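MOG1 protein (Saccharomyces cerevisiae, PDB 1JHS) binds the Ran GTPase Gsp1 and takes part in the Ran system that drives nuclear protein import and poly(A)+ mRNA export. Local coordinates at residues E5-Y9 and D32-Y37; G11-V16 and K178-D183; V17-F21 and L51-I57; I58-T64 and D137-S143; G86-E91 and V108-K114. The protein carries 1 engineered substitution. All coordinates share one frame; numbering follows the deposited sequence.

Contact 1 (E5-Y9 and D32-Y37); sequences EVELY and DTQAVY. Engineered in segment 32-37: Ala35 (natural residue Glu).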
# COMPACT_ATOMS: atom_id res chain seq x y z
N GLU A 5 -10.82 -5.64 11.69
CA GLU A 5 -10.76 -4.22 12.00
C GLU A 5 -9.64 -3.87 12.96
O GLU A 5 -9.34 -4.60 13.90
CB GLU A 5 -12.10 -3.75 12.59
CG GLU A 5 -12.09 -2.29 13.01
CD GLU A 5 -13.46 -1.76 13.40
OE1 GLU A 5 -13.52 -0.91 14.29
OE2 GLU A 5 -14.48 -2.19 12.80
N VAL A 6 -8.99 -2.75 12.70
CA VAL A 6 -7.91 -2.29 13.58
C VAL A 6 -8.11 -0.82 13.81
O VAL A 6 -8.71 -0.12 12.99
CB VAL A 6 -6.49 -2.46 12.96
CG1 VAL A 6 -6.07 -3.92 12.96
CG2 VAL A 6 -6.45 -1.88 11.57
N GLU A 7 -7.59 -0.35 14.94
CA GLU A 7 -7.65 1.06 15.29
C GLU A 7 -6.30 1.68 15.01
O GLU A 7 -5.27 1.14 15.42
CB GLU A 7 -7.97 1.24 16.77
CG GLU A 7 -9.41 0.99 17.12
CD GLU A 7 -9.74 1.45 18.52
OE1 GLU A 7 -8.82 1.89 19.27
OE2 GLU A 7 -10.92 1.38 18.88
N LEU A 8 -6.30 2.81 14.31
CA LEU A 8 -5.05 3.48 14.00
C LEU A 8 -5.01 4.84 14.70
O LEU A 8 -6.04 5.40 15.05
CB LEU A 8 -4.93 3.73 12.49
CG LEU A 8 -5.10 2.56 11.53
CD1 LEU A 8 -4.70 3.05 10.13
CD2 LEU A 8 -4.23 1.39 11.93
N TYR A 9 -3.80 5.35 14.88
CA TYR A 9 -3.62 6.67 15.49
C TYR A 9 -4.44 6.86 16.78
O TYR A 9 -5.24 7.80 16.91
CB TYR A 9 -4.00 7.74 14.46
CG TYR A 9 -3.26 7.59 13.14
CD1 TYR A 9 -3.90 7.07 12.01
CD2 TYR A 9 -1.90 7.92 13.03
CE1 TYR A 9 -3.21 6.88 10.81
CE2 TYR A 9 -1.20 7.74 11.84
CZ TYR A 9 -1.86 7.21 10.72
OH TYR A 9 -1.16 7.04 9.54
N ASP A 32 5.48 9.61 13.39
CA ASP A 32 4.23 10.15 13.91
C ASP A 32 3.04 10.12 12.93
O ASP A 32 1.90 9.92 13.33
CB ASP A 32 4.47 11.59 14.38
CG ASP A 32 5.58 11.68 15.41
OD1 ASP A 32 5.54 10.89 16.40
OD2 ASP A 32 6.49 12.52 15.26
N THR A 33 3.31 10.33 11.64
CA THR A 33 2.23 10.33 10.65
C THR A 33 1.88 8.94 10.13
O THR A 33 0.97 8.79 9.31
CB THR A 33 2.63 11.20 9.43
OG1 THR A 33 3.85 10.69 8.89
CG2 THR A 33 2.82 12.67 9.85
N GLN A 34 2.57 7.91 10.64
CA GLN A 34 2.36 6.54 10.14
C GLN A 34 1.80 5.47 11.03
O GLN A 34 1.94 5.52 12.27
CB GLN A 34 3.68 5.98 9.60
CG GLN A 34 4.28 6.71 8.42
CD GLN A 34 5.57 6.07 7.91
OE1 GLN A 34 6.12 5.16 8.54
NE2 GLN A 34 6.05 6.54 6.76
N ALA A 35 1.17 4.49 10.39
CA ALA A 35 0.70 3.28 11.04
C ALA A 35 1.44 2.19 10.21
O ALA A 35 1.46 2.26 8.98
CB ALA A 35 -0.83 3.14 10.91
N VAL A 36 2.11 1.25 10.87
CA VAL A 36 2.90 0.22 10.18
C VAL A 36 2.54 -1.18 10.66
O VAL A 36 2.58 -1.44 11.86
CB VAL A 36 4.42 0.43 10.45
CG1 VAL A 36 5.26 -0.63 9.73
CG2 VAL A 36 4.83 1.87 10.01
N TYR A 37 2.19 -2.06 9.72
CA TYR A 37 1.87 -3.45 10.06
C TYR A 37 2.78 -4.37 9.26
O TYR A 37 3.03 -4.10 8.07
CB TYR A 37 0.41 -3.78 9.72
CG TYR A 37 -0.56 -3.19 10.70
CD1 TYR A 37 -0.88 -1.83 10.64
CD2 TYR A 37 -1.07 -3.95 11.75
CE1 TYR A 37 -1.68 -1.25 11.62
CE2 TYR A 37 -1.87 -3.38 12.74
CZ TYR A 37 -2.16 -2.02 12.66
OH TYR A 37 -2.94 -1.42 13.63
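Leu8, at the end of a strand of the small three-stranded sheet, and Tyr9 next to it reach to strand 34-37 of the large antiparallel sheet. The two sheets pack through their side chains here, and the strand axes come within 9.0 Å and run at 143°. Val6 and Tyr37 come from opposite directions, and the phenol oxygen Tyr37 OH is 3.8 Å from Val6 CB. Leu8 approaches the same ring at its edge, near the ring plane, with Leu8 CD2 3.7 Å from Tyr37 CE1. Its other methyl, Leu8 CD1, lies 3.9 Å from CB of Ala35, an engineered residue in place of the natural glutamate. Tyr9 has CG anti to its carbonyl carbon (chi1 -53°), and its ring extends to the 33-35 backbone, with Gln34 N at the edge in the ring plane. Tyr9 OH donates a 2.8 Å hydrogen bond to Thr33 O from above the carbonyl plane, and it has a second, weak bond to Val59 O. A phenylalanine here would probably leave Thr33 O without this donor and the ring freer to shift. The Thr33 and Gln34 side chains both bond Asp60. Leu8 CD2 also sits 3.5 Å from Tyr37 OH.

Contact 2 (G11-V16 and K178-D183); sequences GAITTV and KFHVVD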
# COMPACT_ATOMS: atom_id res chain seq x y z
N GLY A 11 -6.94 5.39 17.78
CA GLY A 11 -8.36 5.11 17.65
C GLY A 11 -9.10 6.15 16.84
O GLY A 11 -10.32 6.09 16.71
N ALA A 12 -8.37 7.11 16.28
CA ALA A 12 -8.99 8.16 15.49
C ALA A 12 -9.42 7.65 14.10
O ALA A 12 -10.28 8.23 13.46
CB ALA A 12 -8.02 9.32 15.32
N ILE A 13 -8.80 6.56 13.66
CA ILE A 13 -9.12 6.01 12.35
C ILE A 13 -9.22 4.49 12.44
O ILE A 13 -8.55 3.89 13.28
CB ILE A 13 -7.99 6.36 11.34
CG1 ILE A 13 -8.07 7.84 10.96
CG2 ILE A 13 -8.07 5.49 10.08
CD1 ILE A 13 -6.87 8.31 10.20
N THR A 14 -10.07 3.87 11.62
CA THR A 14 -10.14 2.42 11.59
C THR A 14 -10.07 1.96 10.13
O THR A 14 -10.41 2.71 9.21
CB THR A 14 -11.46 1.84 12.24
OG1 THR A 14 -12.61 2.30 11.52
CG2 THR A 14 -11.57 2.27 13.70
N THR A 15 -9.56 0.75 9.93
CA THR A 15 -9.51 0.14 8.61
C THR A 15 -9.34 -1.33 8.94
O THR A 15 -9.64 -1.74 10.08
CB THR A 15 -8.34 0.70 7.73
OG1 THR A 15 -8.39 0.08 6.43
CG2 THR A 15 -6.99 0.43 8.37
N VAL A 16 -8.89 -2.15 8.00
CA VAL A 16 -8.71 -3.57 8.31
C VAL A 16 -7.34 -4.03 7.86
O VAL A 16 -6.74 -3.39 6.99
CB VAL A 16 -9.76 -4.44 7.59
CG1 VAL A 16 -11.16 -4.04 8.03
CG2 VAL A 16 -9.63 -4.28 6.05
N LYS A 178 -13.04 0.13 3.78
CA LYS A 178 -13.26 0.08 5.24
C LYS A 178 -12.68 1.25 6.02
O LYS A 178 -12.91 1.37 7.24
CB LYS A 178 -12.66 -1.21 5.80
CG LYS A 178 -13.44 -2.47 5.46
CD LYS A 178 -14.62 -2.62 6.40
CE LYS A 178 -15.24 -3.99 6.25
NZ LYS A 178 -16.18 -4.26 7.39
N PHE A 179 -11.95 2.12 5.33
CA PHE A 179 -11.29 3.27 5.94
C PHE A 179 -12.30 4.26 6.53
O PHE A 179 -13.18 4.75 5.82
CB PHE A 179 -10.42 3.97 4.90
CG PHE A 179 -9.54 5.06 5.47
CD1 PHE A 179 -8.27 4.75 5.98
CD2 PHE A 179 -9.99 6.36 5.53
CE1 PHE A 179 -7.47 5.77 6.57
CE2 PHE A 179 -9.20 7.38 6.12
CZ PHE A 179 -7.94 7.07 6.63
N HIS A 180 -12.16 4.57 7.82
CA HIS A 180 -13.10 5.50 8.45
C HIS A 180 -12.46 6.43 9.47
O HIS A 180 -11.67 5.99 10.34
CB HIS A 180 -14.23 4.71 9.15
CG HIS A 180 -15.17 4.03 8.21
ND1 HIS A 180 -15.86 4.70 7.23
CD2 HIS A 180 -15.54 2.72 8.10
CE1 HIS A 180 -16.62 3.84 6.56
NE2 HIS A 180 -16.44 2.64 7.07
N VAL A 181 -12.78 7.71 9.38
CA VAL A 181 -12.26 8.67 10.34
C VAL A 181 -13.27 8.66 11.49
O VAL A 181 -14.45 8.98 11.29
CB VAL A 181 -12.13 10.10 9.76
CG1 VAL A 181 -11.55 11.03 10.82
CG2 VAL A 181 -11.21 10.09 8.53
N VAL A 182 -12.81 8.25 12.66
CA VAL A 182 -13.66 8.16 13.85
C VAL A 182 -13.62 9.45 14.65
O VAL A 182 -14.66 9.92 15.12
CB VAL A 182 -13.18 7.00 14.76
CG1 VAL A 182 -13.92 7.02 16.10
CG2 VAL A 182 -13.40 5.67 14.06
N ASP A 183 -12.43 10.02 14.79
CA ASP A 183 -12.22 11.24 15.57
C ASP A 183 -11.49 12.29 14.74
O ASP A 183 -10.27 12.21 14.52
CB ASP A 183 -11.42 10.88 16.84
CG ASP A 183 -11.02 12.11 17.65
OD1 ASP A 183 -11.53 13.22 17.40
OD2 ASP A 183 -10.18 11.95 18.57
O HOH W 1 -13.30 0.46 9.58
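Ile13 and Thr14 pair with Val181 and His180 as neighbouring antiparallel strands, and strand 180-181 forms one border of the three-stranded sheet. Thr14 and His180 make the hydrogen-bonded pair, with both backbone bonds in place. Ile13 and Val181 make the non-hydrogen-bonded pair. On its other side, toward strand 4-8, the same strand has a classic beta bulge, Ala12 and Ile13 both facing Leu8.

Side chains of the paired residues alternate between the two faces. On the Ile13 face, Ile13 CG2 lies 3.6 Å from Phe179 CE1. The two side chains cross at a slant, and Ile13 CD1 reaches the ring as well, 3.9 Å from Phe179 CZ. The Phe179 side chain also packs on Ile131 of the large sheet.

On the Thr14 face, Thr14 OG1 lies between the backbone N and the carbonyl carbon (chi1 61°). There it faces His180 CB at 3.7 Å and binds a water, which in turn donates to Lys178 O. The methyl Thr14 CG2 is 3.9 Å from Val182 CG2, and these two side chains cross at about a right angle.

Next to the paired residues, Lys178 is bent at chi2 (-81°). Its CG touches Val16 CG1 at 3.8 Å, while the far end of the chain leads away from strand 13-16. Thr15 OG1 finds its partner outside the two segments, at Met175 O.

Past the last bridge, Ala12 O is gripped twice from the same face of its plane, by Val182 N at 2.7 Å and Asp183 N at 3.1 Å.

Contact 3 (V17-F21 and L51-I57); sequences VPPGF and LATNESI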
# COMPACT_ATOMS: atom_id res chain seq x y z
N VAL A 17 -6.84 -5.09 8.49
CA VAL A 17 -5.58 -5.72 8.09
C VAL A 17 -5.76 -7.25 8.21
O VAL A 17 -6.66 -7.73 8.93
CB VAL A 17 -4.33 -5.26 8.93
CG1 VAL A 17 -4.20 -3.73 8.90
CG2 VAL A 17 -4.40 -5.80 10.34
N PRO A 18 -4.94 -8.03 7.49
CA PRO A 18 -5.08 -9.49 7.58
C PRO A 18 -4.67 -10.08 8.91
O PRO A 18 -3.87 -9.50 9.64
CB PRO A 18 -4.15 -10.01 6.48
CG PRO A 18 -3.98 -8.84 5.54
CD PRO A 18 -3.91 -7.67 6.51
N PRO A 19 -5.21 -11.27 9.23
CA PRO A 19 -4.81 -11.89 10.49
C PRO A 19 -3.31 -12.25 10.41
O PRO A 19 -2.77 -12.49 9.32
CB PRO A 19 -5.72 -13.11 10.59
CG PRO A 19 -6.14 -13.40 9.15
CD PRO A 19 -6.32 -12.01 8.59
N GLY A 20 -2.64 -12.23 11.55
CA GLY A 20 -1.22 -12.57 11.55
C GLY A 20 -0.31 -11.38 11.28
O GLY A 20 0.92 -11.53 11.26
N PHE A 21 -0.90 -10.20 11.06
CA PHE A 21 -0.12 -8.99 10.81
C PHE A 21 -0.03 -8.24 12.13
O PHE A 21 -1.05 -8.01 12.78
CB PHE A 21 -0.79 -8.10 9.75
CG PHE A 21 -0.45 -8.48 8.34
CD1 PHE A 21 -0.83 -9.72 7.83
CD2 PHE A 21 0.24 -7.58 7.51
CE1 PHE A 21 -0.52 -10.07 6.50
CE2 PHE A 21 0.54 -7.93 6.19
CZ PHE A 21 0.16 -9.18 5.69
N LEU A 51 -1.94 -14.63 0.73
CA LEU A 51 -0.73 -13.89 1.13
C LEU A 51 0.37 -14.85 1.56
O LEU A 51 0.11 -16.02 1.85
CB LEU A 51 -1.05 -12.93 2.28
CG LEU A 51 -2.17 -11.92 2.02
CD1 LEU A 51 -2.34 -10.94 3.21
CD2 LEU A 51 -1.83 -11.15 0.75
N ALA A 52 1.62 -14.39 1.56
CA ALA A 52 2.72 -15.26 1.99
C ALA A 52 3.09 -14.83 3.42
O ALA A 52 2.20 -14.79 4.28
CB ALA A 52 3.91 -15.12 1.03
N THR A 53 4.35 -14.51 3.69
CA THR A 53 4.71 -14.08 5.05
C THR A 53 5.62 -12.87 5.08
O THR A 53 6.13 -12.54 6.14
CB THR A 53 5.43 -15.21 5.89
OG1 THR A 53 6.74 -15.46 5.36
CG2 THR A 53 4.65 -16.51 5.87
N ASN A 54 5.79 -12.17 3.96
CA ASN A 54 6.71 -11.04 3.94
C ASN A 54 6.15 -9.68 3.52
O ASN A 54 6.93 -8.77 3.29
CB ASN A 54 7.95 -11.37 3.08
CG ASN A 54 7.60 -11.57 1.61
OD1 ASN A 54 6.43 -11.52 1.23
ND2 ASN A 54 8.63 -11.83 0.77
N GLU A 55 4.84 -9.54 3.43
CA GLU A 55 4.26 -8.23 3.05
C GLU A 55 4.26 -7.25 4.22
O GLU A 55 4.30 -7.65 5.37
CB GLU A 55 2.81 -8.39 2.56
CG GLU A 55 2.63 -9.38 1.40
CD GLU A 55 2.43 -10.80 1.90
OE1 GLU A 55 2.46 -11.02 3.13
OE2 GLU A 55 2.22 -11.71 1.07
N SER A 56 4.24 -5.96 3.92
CA SER A 56 4.19 -4.94 4.97
C SER A 56 3.23 -3.86 4.49
O SER A 56 3.08 -3.62 3.28
CB SER A 56 5.58 -4.36 5.26
OG SER A 56 6.24 -3.94 4.08
N ILE A 57 2.58 -3.23 5.45
CA ILE A 57 1.58 -2.22 5.18
C ILE A 57 1.90 -0.91 5.91
O ILE A 57 2.16 -0.93 7.11
CB ILE A 57 0.18 -2.70 5.69
CG1 ILE A 57 -0.21 -4.03 5.01
CG2 ILE A 57 -0.87 -1.59 5.46
CD1 ILE A 57 -1.47 -4.73 5.63
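The Phe21 ring is touched by Leu51, Glu55 and Ile57, whose side chains cross that of Phe21 at about a right angle. One face of the ring carries Pro18, whose CD lies 3.9 Å above the plane and over the ring centre. Pro19 O sits at the ring edge, in plane. The Glu55 carboxylate is turned 25° from the plane of the ring, and Glu55 OE1 is 3.9 Å from Phe21 CZ.

Two methyls each touch both the Pro18 and the Phe21 ring. Leu51 CD1 is 3.5 Å from Pro18 CG and also touches Phe21 CE1 and CZ. Ile57 CD1 lies 3.8 Å from Phe21 CD2 and 3.9 Å from Pro18 CD.

Glu55 is bent at chi2 (88°), and this folds its carboxylate back over its own loop. Glu55 OE2 accepts from Ala52 N at 2.8 Å, in a nearly straight bond on the syn lone pair. The same oxygen forms a salt bridge with Arg164, and Glu55 OE1 accepts from Asn39. These bonds hold the carboxylate beside the ring and would compensate the charge of this buried side chain.

Helix 163-178 borders the cluster: Leu171 touches Pro18, Val168 touches Leu51 and Met175 touches Ile57. The residues from Pro18 to Phe21 form a type II beta turn. Gly20 takes the positive phi expected at its third position, and the closing bond from Phe21 N to Pro18 O is weak. The turn carries the chain from the small sheet to the border strand of the large one, and the contact is part of the hydrophobic core where the two sheets and helix 163-178 meet.

Contact 4 (I58-T64 and D137-S143); sequences IVDLLET and DTDVVIS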
# COMPACT_ATOMS: atom_id res chain seq x y z
N ILE A 58 1.90 0.20 5.19
CA ILE A 58 2.15 1.49 5.81
C ILE A 58 1.00 2.43 5.45
O ILE A 58 0.59 2.51 4.31
CB ILE A 58 3.44 2.17 5.29
CG1 ILE A 58 4.69 1.37 5.68
CG2 ILE A 58 3.53 3.61 5.91
CD1 ILE A 58 5.97 2.01 5.20
N VAL A 59 0.47 3.12 6.45
CA VAL A 59 -0.59 4.10 6.22
C VAL A 59 0.12 5.38 6.58
O VAL A 59 0.77 5.45 7.64
CB VAL A 59 -1.79 3.88 7.18
CG1 VAL A 59 -2.82 4.97 6.96
CG2 VAL A 59 -2.41 2.52 6.94
N ASP A 60 0.03 6.39 5.73
CA ASP A 60 0.75 7.63 6.01
C ASP A 60 -0.16 8.83 5.79
O ASP A 60 -0.80 8.96 4.75
CB ASP A 60 1.94 7.73 5.08
CG ASP A 60 3.08 8.55 5.68
OD1 ASP A 60 2.84 9.28 6.68
OD2 ASP A 60 4.21 8.45 5.16
N LEU A 61 -0.21 9.72 6.79
CA LEU A 61 -1.05 10.92 6.70
C LEU A 61 -0.15 12.02 6.16
O LEU A 61 0.74 12.51 6.87
CB LEU A 61 -1.57 11.29 8.08
CG LEU A 61 -2.36 10.18 8.79
CD1 LEU A 61 -2.83 10.69 10.17
CD2 LEU A 61 -3.58 9.77 7.95
N LEU A 62 -0.39 12.41 4.91
CA LEU A 62 0.44 13.41 4.26
C LEU A 62 -0.33 14.69 3.92
O LEU A 62 -1.54 14.71 3.90
CB LEU A 62 1.03 12.81 2.97
CG LEU A 62 1.85 11.51 3.14
CD1 LEU A 62 2.32 11.01 1.76
CD2 LEU A 62 3.07 11.81 4.02
N GLU A 63 0.40 15.76 3.66
CA GLU A 63 -0.28 17.01 3.29
C GLU A 63 -0.85 16.81 1.89
O GLU A 63 -0.29 16.06 1.08
CB GLU A 63 0.72 18.14 3.22
CG GLU A 63 1.46 18.42 4.48
CD GLU A 63 2.50 19.50 4.24
OE1 GLU A 63 2.21 20.35 3.35
OE2 GLU A 63 3.57 19.50 4.91
N THR A 64 -1.96 17.49 1.60
CA THR A 64 -2.56 17.38 0.28
C THR A 64 -1.61 17.92 -0.79
O THR A 64 -1.02 18.97 -0.62
CB THR A 64 -3.87 18.21 0.17
OG1 THR A 64 -4.81 17.77 1.16
CG2 THR A 64 -4.49 18.05 -1.22
N ASP A 137 -7.17 18.84 4.52
CA ASP A 137 -5.94 19.07 3.77
C ASP A 137 -4.98 17.91 4.00
O ASP A 137 -3.78 18.12 4.22
CB ASP A 137 -5.29 20.35 4.25
CG ASP A 137 -4.85 21.20 3.12
OD1 ASP A 137 -5.74 21.79 2.43
OD2 ASP A 137 -3.62 21.26 2.91
N THR A 138 -5.51 16.70 3.97
CA THR A 138 -4.68 15.53 4.17
C THR A 138 -4.89 14.52 3.05
O THR A 138 -6.03 14.24 2.69
CB THR A 138 -5.02 14.87 5.51
OG1 THR A 138 -4.72 15.78 6.58
CG2 THR A 138 -4.22 13.59 5.70
N ASP A 139 -3.79 14.01 2.50
CA ASP A 139 -3.84 12.97 1.47
C ASP A 139 -3.35 11.71 2.22
O ASP A 139 -2.20 11.66 2.66
CB ASP A 139 -2.88 13.26 0.31
CG ASP A 139 -3.56 13.98 -0.86
OD1 ASP A 139 -4.82 14.05 -0.85
OD2 ASP A 139 -2.84 14.44 -1.79
N VAL A 140 -4.25 10.74 2.42
CA VAL A 140 -3.86 9.49 3.09
C VAL A 140 -3.27 8.55 2.03
O VAL A 140 -3.95 8.25 1.04
CB VAL A 140 -5.06 8.79 3.71
CG1 VAL A 140 -4.60 7.49 4.43
CG2 VAL A 140 -5.77 9.74 4.68
N VAL A 141 -2.04 8.07 2.25
CA VAL A 141 -1.42 7.14 1.29
C VAL A 141 -1.19 5.79 1.98
O VAL A 141 -0.54 5.71 3.01
CB VAL A 141 -0.09 7.70 0.72
CG1 VAL A 141 0.55 6.69 -0.26
CG2 VAL A 141 -0.35 9.03 -0.03
N ILE A 142 -1.78 4.74 1.42
CA ILE A 142 -1.63 3.40 1.98
C ILE A 142 -0.73 2.63 1.02
O ILE A 142 -1.04 2.57 -0.18
CB ILE A 142 -2.99 2.66 2.10
CG1 ILE A 142 -3.94 3.44 3.02
CG2 ILE A 142 -2.76 1.27 2.73
CD1 ILE A 142 -5.29 2.71 3.35
N SER A 143 0.38 2.08 1.52
CA SER A 143 1.28 1.30 0.65
C SER A 143 1.44 -0.11 1.21
O SER A 143 1.50 -0.30 2.42
CB SER A 143 2.67 1.97 0.49
OG SER A 143 3.27 2.38 1.72
O HOH W 2 -6.52 16.02 0.22
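Asp139 and Thr64 meet at one end of the paired strands 58-63 and 138-143. The Asp139 side chain leaves its backbone with chi1 at -95°, away from a staggered position. CB of Asp139 lies 3.9 Å from Glu63 O. Asp139 CG comes next, 3.7 Å from Thr64 CA, and the two side chains cross at about a right angle. Asp139 OD1 accepts from a water at 2.8 Å, which also binds Thr64 OG1, and it forms a salt bridge with Arg132. Asp139 OD2 lies 3.6 Å from Thr64 CA and bonds His77 and Val65 N. With an alanine here, Arg132 and His77 are likely to lose their carboxylate partner, and Val65 N its acceptor.

Behind this end the backbones bond in pairs: Leu62 with Asp139, Asp60 with Val141, Ile58 with Ser143. Val140 packs on the other face, with Val140 CG1 4.0 Å from Val59 CG1 and Val140 CG2 3.9 Å from Leu61 CD2. Leu62 CD1 and Val141 CG2 touch at 3.8 Å on the Asp139 face, beside helix 70-83. These are the third and fourth strands across, in the middle of the seven-stranded antiparallel sheet of the Mog1 fold.

Contact 5 (G86-E91 and V108-K114); sequences GTTKWE and VMEVANK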
# COMPACT_ATOMS: atom_id res chain seq x y z
N GLY A 86 15.32 4.38 -5.98
CA GLY A 86 16.16 4.55 -7.15
C GLY A 86 15.38 4.28 -8.43
O GLY A 86 15.94 4.24 -9.52
N THR A 87 14.07 4.09 -8.29
CA THR A 87 13.23 3.85 -9.45
C THR A 87 13.14 5.12 -10.31
O THR A 87 12.94 6.21 -9.78
CB THR A 87 11.82 3.46 -9.02
OG1 THR A 87 11.87 2.22 -8.33
CG2 THR A 87 10.89 3.33 -10.24
N THR A 88 13.29 4.98 -11.62
CA THR A 88 13.16 6.15 -12.49
C THR A 88 11.92 6.07 -13.39
O THR A 88 11.49 7.08 -13.96
CB THR A 88 14.38 6.32 -13.36
OG1 THR A 88 14.67 5.06 -13.96
CG2 THR A 88 15.59 6.81 -12.51
N LYS A 89 11.37 4.88 -13.54
CA LYS A 89 10.15 4.69 -14.33
C LYS A 89 9.41 3.53 -13.73
O LYS A 89 10.00 2.53 -13.33
CB LYS A 89 10.45 4.38 -15.80
CG LYS A 89 11.32 5.43 -16.48
CD LYS A 89 11.45 5.21 -17.97
CE LYS A 89 12.32 6.33 -18.57
NZ LYS A 89 12.22 6.30 -20.05
N TRP A 90 8.09 3.65 -13.67
CA TRP A 90 7.30 2.57 -13.12
C TRP A 90 6.03 2.42 -13.93
O TRP A 90 5.66 3.31 -14.72
CB TRP A 90 6.92 2.86 -11.64
CG TRP A 90 6.34 4.25 -11.38
CD1 TRP A 90 7.03 5.40 -11.11
CD2 TRP A 90 4.95 4.61 -11.36
NE1 TRP A 90 6.17 6.45 -10.92
CE2 TRP A 90 4.88 6.00 -11.06
CE3 TRP A 90 3.76 3.91 -11.56
CZ2 TRP A 90 3.65 6.69 -10.96
CZ3 TRP A 90 2.53 4.60 -11.46
CH2 TRP A 90 2.50 5.97 -11.16
N GLU A 91 5.36 1.29 -13.74
CA GLU A 91 4.12 1.08 -14.45
C GLU A 91 3.03 0.63 -13.50
O GLU A 91 3.30 0.00 -12.46
CB GLU A 91 4.30 0.08 -15.59
CG GLU A 91 4.62 -1.35 -15.23
CD GLU A 91 4.80 -2.22 -16.51
OE1 GLU A 91 4.95 -3.46 -16.38
OE2 GLU A 91 4.78 -1.66 -17.63
N VAL A 108 1.80 -1.10 -8.44
CA VAL A 108 2.87 -0.43 -9.16
C VAL A 108 4.15 -1.25 -9.15
O VAL A 108 4.42 -1.96 -8.18
CB VAL A 108 3.12 0.94 -8.47
CG1 VAL A 108 4.42 1.58 -8.96
CG2 VAL A 108 1.90 1.86 -8.76
N MET A 109 4.93 -1.15 -10.22
CA MET A 109 6.18 -1.89 -10.30
C MET A 109 7.20 -1.09 -11.09
O MET A 109 6.88 -0.49 -12.13
CB MET A 109 5.94 -3.22 -11.02
CG MET A 109 7.12 -4.20 -11.00
SD MET A 109 6.67 -5.71 -11.93
CE MET A 109 6.29 -4.97 -13.45
N GLU A 110 8.42 -1.07 -10.57
CA GLU A 110 9.52 -0.37 -11.23
C GLU A 110 9.79 -1.07 -12.56
O GLU A 110 9.71 -2.30 -12.64
CB GLU A 110 10.79 -0.48 -10.37
CG GLU A 110 12.11 -0.32 -11.16
CD GLU A 110 13.32 -0.43 -10.26
OE1 GLU A 110 13.44 0.42 -9.35
OE2 GLU A 110 14.16 -1.36 -10.46
N VAL A 111 10.09 -0.30 -13.61
CA VAL A 111 10.49 -0.91 -14.87
C VAL A 111 11.88 -0.37 -15.24
O VAL A 111 12.56 -0.93 -16.09
CB VAL A 111 9.47 -0.67 -16.03
CG1 VAL A 111 8.18 -1.43 -15.72
CG2 VAL A 111 9.21 0.82 -16.25
N ALA A 112 12.30 0.70 -14.57
CA ALA A 112 13.64 1.26 -14.81
C ALA A 112 14.18 1.92 -13.54
O ALA A 112 13.41 2.48 -12.75
CB ALA A 112 13.62 2.27 -15.95
N ASN A 113 15.49 1.81 -13.32
CA ASN A 113 16.06 2.48 -12.15
C ASN A 113 17.29 3.28 -12.57
O ASN A 113 17.76 3.18 -13.71
CB ASN A 113 16.38 1.47 -11.02
CG ASN A 113 17.35 0.38 -11.43
OD1 ASN A 113 18.40 0.63 -12.02
ND2 ASN A 113 17.01 -0.85 -11.07
N LYS A 114 17.81 4.11 -11.67
CA LYS A 114 18.95 4.97 -12.01
C LYS A 114 20.26 4.28 -12.35
O LYS A 114 21.16 4.91 -12.94
CB LYS A 114 19.21 5.99 -10.89
CG LYS A 114 19.63 5.38 -9.56
CD LYS A 114 20.03 6.48 -8.53
CE LYS A 114 21.07 7.45 -9.13
NZ LYS A 114 21.37 8.65 -8.26
O HOH W 3 16.90 5.47 -15.88
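Thr87 and Glu110 share the polar side-chain bond of this strand pair. Thr87 OG1 donates to Glu110 OE1 at 2.6 Å, on the anti lone pair of the carboxylate. Nearby, two carbonyls each take two backbone donors. Ala112 O accepts from Thr88 N at 2.7 Å and from Lys89 N at 3.2 Å, both from above the same face of its plane. Lys89 O accepts from Val111 N at 2.8 Å in an almost straight bond (178°), and from Ala112 N. At the end of the pairing, Gly86 O receives Lys114 N.

Farther along, Trp90 packs against Val108. Its CG lies between the backbone N and the carbonyl carbon (chi1 49°), which brings the indole against Val108, with Trp90 CE3 3.6 Å from Val108 CG1. Glu91 and Met109 lie side by side on one face of the sheet. The Glu91 chain is extended, and its CG meets Val111 CG1 at 3.6 Å.

A second shell positions these groups. Asn113 ND2 donates to Glu110 OE2 at 3.0 Å, coming from above the carboxylate plane, so each oxygen of Glu110 has a partner. The same amide also bonds Lys117 O. Trp90 NE1 bonds Glu79 on helix 70-83, and Val78 and Thr82 of that helix touch the Trp90 side chain. The helix ends in a Schellman motif at Gly86.

The doubled acceptors mark two classic beta bulges, one at Thr88 and Lys89, the other at Val111 and Ala112. They lie in the 87-99/103-113 beta hairpin that forms one border of the large sheet.

Overall arrangement
Contact 3 is the most buried of the five, made mostly of methyls and rings at the junction of the two sheets. Contact 4 lies at the middle of the large sheet and combines a regular ladder of backbone bonds with a charged cluster at one end. Both use strand 56-63. Contact 1 joins the small sheet to the large one, and Tyr37 O bonds Ile57 N of contact 3. Contact 2 shares a sheet with contact 1, through bonds such as Leu8 N to Ile13 O, and Phe179 packs on Val140 of contact 4. Contact 5 stands apart, its centre about 32 Å from that of contact 2, with bulged pairing and a threonine-carboxylate bond, at the edge of the large sheet.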